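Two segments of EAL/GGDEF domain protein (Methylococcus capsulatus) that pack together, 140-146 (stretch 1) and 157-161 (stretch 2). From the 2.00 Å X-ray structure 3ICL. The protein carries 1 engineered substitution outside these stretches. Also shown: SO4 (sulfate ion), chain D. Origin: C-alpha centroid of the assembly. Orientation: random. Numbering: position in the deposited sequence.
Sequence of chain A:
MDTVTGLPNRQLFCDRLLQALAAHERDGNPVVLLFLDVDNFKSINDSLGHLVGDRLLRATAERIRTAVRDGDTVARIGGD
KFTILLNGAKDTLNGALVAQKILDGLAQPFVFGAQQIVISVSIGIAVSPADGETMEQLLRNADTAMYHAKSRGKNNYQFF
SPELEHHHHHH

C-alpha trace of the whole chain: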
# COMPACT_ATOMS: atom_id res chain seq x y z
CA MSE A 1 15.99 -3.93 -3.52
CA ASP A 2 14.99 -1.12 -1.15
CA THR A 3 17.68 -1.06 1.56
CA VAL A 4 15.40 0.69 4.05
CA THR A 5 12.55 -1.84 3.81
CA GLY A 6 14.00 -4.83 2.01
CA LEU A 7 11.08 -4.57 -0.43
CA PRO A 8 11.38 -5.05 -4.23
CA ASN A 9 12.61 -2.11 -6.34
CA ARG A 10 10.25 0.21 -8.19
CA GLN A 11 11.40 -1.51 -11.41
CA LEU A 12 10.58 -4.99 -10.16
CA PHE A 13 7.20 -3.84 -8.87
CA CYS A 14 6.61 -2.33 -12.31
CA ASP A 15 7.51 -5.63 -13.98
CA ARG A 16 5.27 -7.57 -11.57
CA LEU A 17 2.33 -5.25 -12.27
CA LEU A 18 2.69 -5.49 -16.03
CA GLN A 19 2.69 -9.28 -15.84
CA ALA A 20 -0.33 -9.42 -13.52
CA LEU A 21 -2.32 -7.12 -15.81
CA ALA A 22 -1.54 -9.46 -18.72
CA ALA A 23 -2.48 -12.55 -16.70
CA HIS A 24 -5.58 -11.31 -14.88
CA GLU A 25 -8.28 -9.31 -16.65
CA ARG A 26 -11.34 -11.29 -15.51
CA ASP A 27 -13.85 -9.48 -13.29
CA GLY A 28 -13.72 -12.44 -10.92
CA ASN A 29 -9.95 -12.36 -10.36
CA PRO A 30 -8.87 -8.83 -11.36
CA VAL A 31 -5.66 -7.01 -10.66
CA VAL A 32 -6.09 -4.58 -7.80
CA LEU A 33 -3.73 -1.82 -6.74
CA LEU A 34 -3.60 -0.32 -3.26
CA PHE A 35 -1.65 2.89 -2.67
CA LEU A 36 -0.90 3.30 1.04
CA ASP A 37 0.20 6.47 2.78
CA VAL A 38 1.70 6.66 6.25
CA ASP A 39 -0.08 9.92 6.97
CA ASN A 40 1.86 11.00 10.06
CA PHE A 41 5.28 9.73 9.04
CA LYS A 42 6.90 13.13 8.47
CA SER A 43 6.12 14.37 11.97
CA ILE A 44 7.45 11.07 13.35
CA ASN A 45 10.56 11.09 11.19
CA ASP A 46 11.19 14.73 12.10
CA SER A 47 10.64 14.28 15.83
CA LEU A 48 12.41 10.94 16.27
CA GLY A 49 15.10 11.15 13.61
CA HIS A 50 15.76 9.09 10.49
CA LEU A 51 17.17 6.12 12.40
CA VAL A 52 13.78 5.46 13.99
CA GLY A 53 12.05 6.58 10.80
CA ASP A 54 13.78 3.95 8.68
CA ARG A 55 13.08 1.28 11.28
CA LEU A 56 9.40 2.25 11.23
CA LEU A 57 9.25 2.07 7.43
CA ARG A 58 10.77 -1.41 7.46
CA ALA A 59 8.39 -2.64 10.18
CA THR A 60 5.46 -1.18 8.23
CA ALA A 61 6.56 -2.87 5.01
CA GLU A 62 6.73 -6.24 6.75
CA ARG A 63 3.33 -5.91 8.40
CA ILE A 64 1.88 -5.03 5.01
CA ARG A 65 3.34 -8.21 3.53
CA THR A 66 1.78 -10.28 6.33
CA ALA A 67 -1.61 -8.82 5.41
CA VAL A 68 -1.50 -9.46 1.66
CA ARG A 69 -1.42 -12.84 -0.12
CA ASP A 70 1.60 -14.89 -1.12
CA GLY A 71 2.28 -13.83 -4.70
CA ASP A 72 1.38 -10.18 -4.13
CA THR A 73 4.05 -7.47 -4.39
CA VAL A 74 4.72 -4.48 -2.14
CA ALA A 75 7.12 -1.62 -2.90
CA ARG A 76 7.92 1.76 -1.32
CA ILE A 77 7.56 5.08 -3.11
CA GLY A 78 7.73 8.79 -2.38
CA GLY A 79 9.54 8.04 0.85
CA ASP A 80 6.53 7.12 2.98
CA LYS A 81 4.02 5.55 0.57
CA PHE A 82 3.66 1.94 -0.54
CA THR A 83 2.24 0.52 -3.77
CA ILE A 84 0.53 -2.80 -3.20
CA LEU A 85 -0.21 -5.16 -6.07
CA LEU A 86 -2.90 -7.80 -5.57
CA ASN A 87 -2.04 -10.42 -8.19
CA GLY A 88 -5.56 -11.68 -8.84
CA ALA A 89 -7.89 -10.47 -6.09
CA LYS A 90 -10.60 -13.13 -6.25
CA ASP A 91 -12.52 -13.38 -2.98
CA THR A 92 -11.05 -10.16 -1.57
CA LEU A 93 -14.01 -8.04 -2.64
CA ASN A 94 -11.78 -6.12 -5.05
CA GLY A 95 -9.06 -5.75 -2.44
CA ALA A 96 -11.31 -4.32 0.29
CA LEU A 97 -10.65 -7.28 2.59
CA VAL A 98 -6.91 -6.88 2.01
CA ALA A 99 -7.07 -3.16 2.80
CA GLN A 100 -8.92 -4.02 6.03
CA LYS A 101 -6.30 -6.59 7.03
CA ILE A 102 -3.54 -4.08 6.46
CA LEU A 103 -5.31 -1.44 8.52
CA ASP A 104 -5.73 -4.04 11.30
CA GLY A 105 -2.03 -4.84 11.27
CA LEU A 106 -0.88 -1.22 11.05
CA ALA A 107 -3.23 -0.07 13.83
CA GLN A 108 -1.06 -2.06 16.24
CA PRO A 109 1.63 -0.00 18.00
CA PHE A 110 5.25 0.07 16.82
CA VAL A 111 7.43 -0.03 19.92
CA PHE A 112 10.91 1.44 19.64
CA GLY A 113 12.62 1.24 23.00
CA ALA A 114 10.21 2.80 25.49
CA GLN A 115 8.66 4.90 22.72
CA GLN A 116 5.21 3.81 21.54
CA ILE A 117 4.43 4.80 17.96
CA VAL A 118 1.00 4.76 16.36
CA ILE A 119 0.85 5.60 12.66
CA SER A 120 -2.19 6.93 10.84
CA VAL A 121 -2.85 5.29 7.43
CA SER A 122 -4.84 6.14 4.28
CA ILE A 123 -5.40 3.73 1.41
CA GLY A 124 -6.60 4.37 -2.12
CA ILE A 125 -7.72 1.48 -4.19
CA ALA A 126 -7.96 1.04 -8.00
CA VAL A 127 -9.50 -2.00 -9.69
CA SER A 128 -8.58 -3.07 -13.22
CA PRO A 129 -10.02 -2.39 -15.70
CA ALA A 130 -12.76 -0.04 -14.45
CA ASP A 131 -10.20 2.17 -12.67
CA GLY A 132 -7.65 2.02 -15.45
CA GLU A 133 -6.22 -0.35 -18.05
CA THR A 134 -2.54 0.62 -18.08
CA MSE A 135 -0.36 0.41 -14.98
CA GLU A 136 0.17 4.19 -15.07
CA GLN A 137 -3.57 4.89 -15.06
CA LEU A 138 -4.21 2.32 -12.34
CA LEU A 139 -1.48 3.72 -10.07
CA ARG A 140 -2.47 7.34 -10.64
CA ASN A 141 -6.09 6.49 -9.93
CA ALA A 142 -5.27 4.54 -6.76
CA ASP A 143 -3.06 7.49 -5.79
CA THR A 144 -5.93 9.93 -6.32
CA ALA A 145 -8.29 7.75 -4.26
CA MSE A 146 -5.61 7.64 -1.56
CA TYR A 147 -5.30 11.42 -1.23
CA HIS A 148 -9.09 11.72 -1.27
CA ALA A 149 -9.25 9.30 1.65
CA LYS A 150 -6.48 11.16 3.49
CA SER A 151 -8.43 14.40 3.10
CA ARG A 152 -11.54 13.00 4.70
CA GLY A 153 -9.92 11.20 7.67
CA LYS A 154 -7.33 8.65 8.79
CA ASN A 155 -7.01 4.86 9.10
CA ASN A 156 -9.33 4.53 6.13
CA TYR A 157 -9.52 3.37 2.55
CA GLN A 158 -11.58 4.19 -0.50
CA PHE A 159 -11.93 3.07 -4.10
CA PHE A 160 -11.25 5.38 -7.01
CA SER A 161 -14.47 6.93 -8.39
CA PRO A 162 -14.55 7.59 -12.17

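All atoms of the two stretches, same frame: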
# COMPACT_ATOMS: atom_id res chain seq x y z
N ARG A 140 -2.04 5.96 -10.81
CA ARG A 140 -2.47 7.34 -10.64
C ARG A 140 -3.87 7.41 -10.05
O ARG A 140 -4.16 8.28 -9.23
CB ARG A 140 -2.44 8.07 -11.99
CG ARG A 140 -1.04 8.38 -12.48
CD ARG A 140 -1.06 8.99 -13.87
NE ARG A 140 -1.86 10.21 -13.92
CZ ARG A 140 -2.05 10.93 -15.02
NH1 ARG A 140 -1.49 10.54 -16.16
NH2 ARG A 140 -2.78 12.03 -14.99
N ASN A 141 -4.73 6.49 -10.45
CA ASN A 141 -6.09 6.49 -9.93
C ASN A 141 -6.13 6.00 -8.48
O ASN A 141 -6.88 6.54 -7.66
CB ASN A 141 -7.00 5.63 -10.84
CG ASN A 141 -7.32 6.32 -12.16
OD1 ASN A 141 -7.82 5.70 -13.09
ND2 ASN A 141 -7.03 7.62 -12.24
N ALA A 142 -5.31 5.01 -8.14
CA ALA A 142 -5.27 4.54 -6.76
C ALA A 142 -4.68 5.66 -5.90
O ALA A 142 -5.07 5.87 -4.75
CB ALA A 142 -4.40 3.28 -6.64
N ASP A 143 -3.72 6.39 -6.48
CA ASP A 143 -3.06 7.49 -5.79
C ASP A 143 -4.08 8.59 -5.50
O ASP A 143 -4.12 9.14 -4.40
CB ASP A 143 -1.91 8.03 -6.66
CG ASP A 143 -0.89 8.82 -5.86
OD1 ASP A 143 -0.61 8.45 -4.70
OD2 ASP A 143 -0.36 9.82 -6.39
N THR A 144 -4.91 8.90 -6.49
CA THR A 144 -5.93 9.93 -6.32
C THR A 144 -6.93 9.52 -5.24
O THR A 144 -7.33 10.33 -4.41
CB THR A 144 -6.69 10.19 -7.64
OG1 THR A 144 -5.78 10.69 -8.62
CG2 THR A 144 -7.81 11.19 -7.43
N ALA A 145 -7.34 8.25 -5.26
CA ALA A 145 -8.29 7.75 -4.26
C ALA A 145 -7.65 7.86 -2.88
O ALA A 145 -8.31 8.19 -1.89
CB ALA A 145 -8.65 6.31 -4.56
N MSE A 146 -6.35 7.57 -2.81
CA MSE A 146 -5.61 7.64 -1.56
C MSE A 146 -5.68 9.04 -0.95
O MSE A 146 -6.09 9.20 0.20
CB MSE A 146 -4.15 7.26 -1.80
CG MSE A 146 -3.31 7.12 -0.54
SE MSE A 146 -1.42 6.97 -0.96
CE MSE A 146 -1.05 8.87 -1.17
N TYR A 157 -9.82 3.74 3.92
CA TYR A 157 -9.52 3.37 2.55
C TYR A 157 -10.72 3.75 1.70
O TYR A 157 -11.82 3.93 2.21
CB TYR A 157 -9.23 1.87 2.43
CG TYR A 157 -10.42 0.93 2.55
CD1 TYR A 157 -11.31 0.74 1.48
CD2 TYR A 157 -10.65 0.19 3.71
CE1 TYR A 157 -12.38 -0.16 1.57
CE2 TYR A 157 -11.71 -0.71 3.82
CZ TYR A 157 -12.57 -0.88 2.74
OH TYR A 157 -13.60 -1.78 2.84
N GLN A 158 -10.49 3.90 0.41
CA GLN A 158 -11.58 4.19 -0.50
C GLN A 158 -11.18 3.85 -1.92
O GLN A 158 -10.01 3.93 -2.30
CB GLN A 158 -12.01 5.66 -0.38
CG GLN A 158 -11.13 6.67 -1.06
CD GLN A 158 -11.77 8.05 -1.03
OE1 GLN A 158 -11.99 8.61 0.04
NE2 GLN A 158 -12.06 8.59 -2.20
N PHE A 159 -12.17 3.43 -2.71
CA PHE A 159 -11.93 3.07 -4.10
C PHE A 159 -11.98 4.31 -4.97
O PHE A 159 -12.66 5.27 -4.65
CB PHE A 159 -13.00 2.11 -4.61
CG PHE A 159 -12.91 0.73 -4.04
CD1 PHE A 159 -13.51 0.42 -2.83
CD2 PHE A 159 -12.27 -0.28 -4.76
CE1 PHE A 159 -13.47 -0.88 -2.32
CE2 PHE A 159 -12.22 -1.59 -4.26
CZ PHE A 159 -12.82 -1.89 -3.04
N PHE A 160 -11.25 4.27 -6.08
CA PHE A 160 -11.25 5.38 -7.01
C PHE A 160 -12.66 5.49 -7.61
O PHE A 160 -13.30 4.47 -7.87
CB PHE A 160 -10.24 5.13 -8.14
CG PHE A 160 -10.27 6.17 -9.23
CD1 PHE A 160 -10.84 5.89 -10.47
CD2 PHE A 160 -9.75 7.44 -9.01
CE1 PHE A 160 -10.90 6.85 -11.47
CE2 PHE A 160 -9.80 8.41 -10.00
CZ PHE A 160 -10.38 8.12 -11.23
N SER A 161 -13.14 6.72 -7.80
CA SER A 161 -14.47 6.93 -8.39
C SER A 161 -14.34 7.68 -9.72
O SER A 161 -13.99 8.86 -9.74
CB SER A 161 -15.35 7.74 -7.44
OG SER A 161 -15.62 7.01 -6.26
S SO4 D . -2.61 12.95 -18.77
O1 SO4 D . -3.75 12.39 -18.03
O2 SO4 D . -1.38 12.20 -18.46
O3 SO4 D . -2.87 12.88 -20.22
O4 SO4 D . -2.43 14.36 -18.38

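Stretch 1 is a run of helix that extends beyond both of its ends. Stretch 2 finishes a strand at Tyr157 to Phe159 and continues as loop through Phe160 and Ser161. The two bury 281 Å² between them, both sides summed. No hydrogen bond crosses the contact; it rests on packing.

Arg140 makes no contact with stretch 2. Its CA-to-CB bond points sideways, and the end of the side chain leads away. There the guanidinium binds a sulfate ion, probably from the crystallisation liquor. Arg140 NH1 donates a hydrogen bond to SO4 O2 at 2.8 Å, nearly straight at 164°. Arg140 NH2 donates a longer, more bent one to SO4 O1 at 3.2 Å. The sulfate lies at the edge of the guanidinium, where the N-H groups point, so two nitrogens can reach it.

Asn141 points toward stretch 2 and packs on Phe160. Its CB sits 3.7 Å from the centroid of the Phe160 ring, 12° off the ring normal. This is a CH-pi contact over the face of the ring. The backbone is close as well: Asn141 O lies 3.3 Å from Phe160 CD2. That same oxygen accepts the helical hydrogen bond from Ala145 N at 3.0 Å, so the ring packs beside an intact helix turn.

Ala142 and Asp143 both point away from stretch 2. Neither contributes a contact.

Thr144 points toward stretch 2 but touches it lightly. Its CG2 is 4.3 Å from Phe160 CE2, at the edge of the ring and near its plane. Asn141 and Thr144, one helical turn apart, thus meet the face and the edge of the same ring. Thr144 OG1 turns back to its own helix and donates a hydrogen bond to Arg140 O at 3.0 Å. Arg140 O also accepts from Thr144 N at 2.9 Å.

Ala145 is buried and faces stretch 2 directly. Ala145 CA and Phe160 CA are 4.7 Å apart, a close approach that goes with the small methyl side chain. Ala145 CB lies 3.6 Å from Phe160 N, 3.9 Å from Phe159 C and 4.1 Å from Phe160 CB. The methyl therefore rests mainly against backbone where the strand gives way to loop. Phe159 itself directs its side chain away. On the Gln158 side, Ala145 O lies 3.3 Å from Gln158 CG, a packing contact with an aliphatic carbon.

Met146, modelled as selenomethionine, is buried and points away. Its N continues the helix by donating to Ala142 O at 2.9 Å.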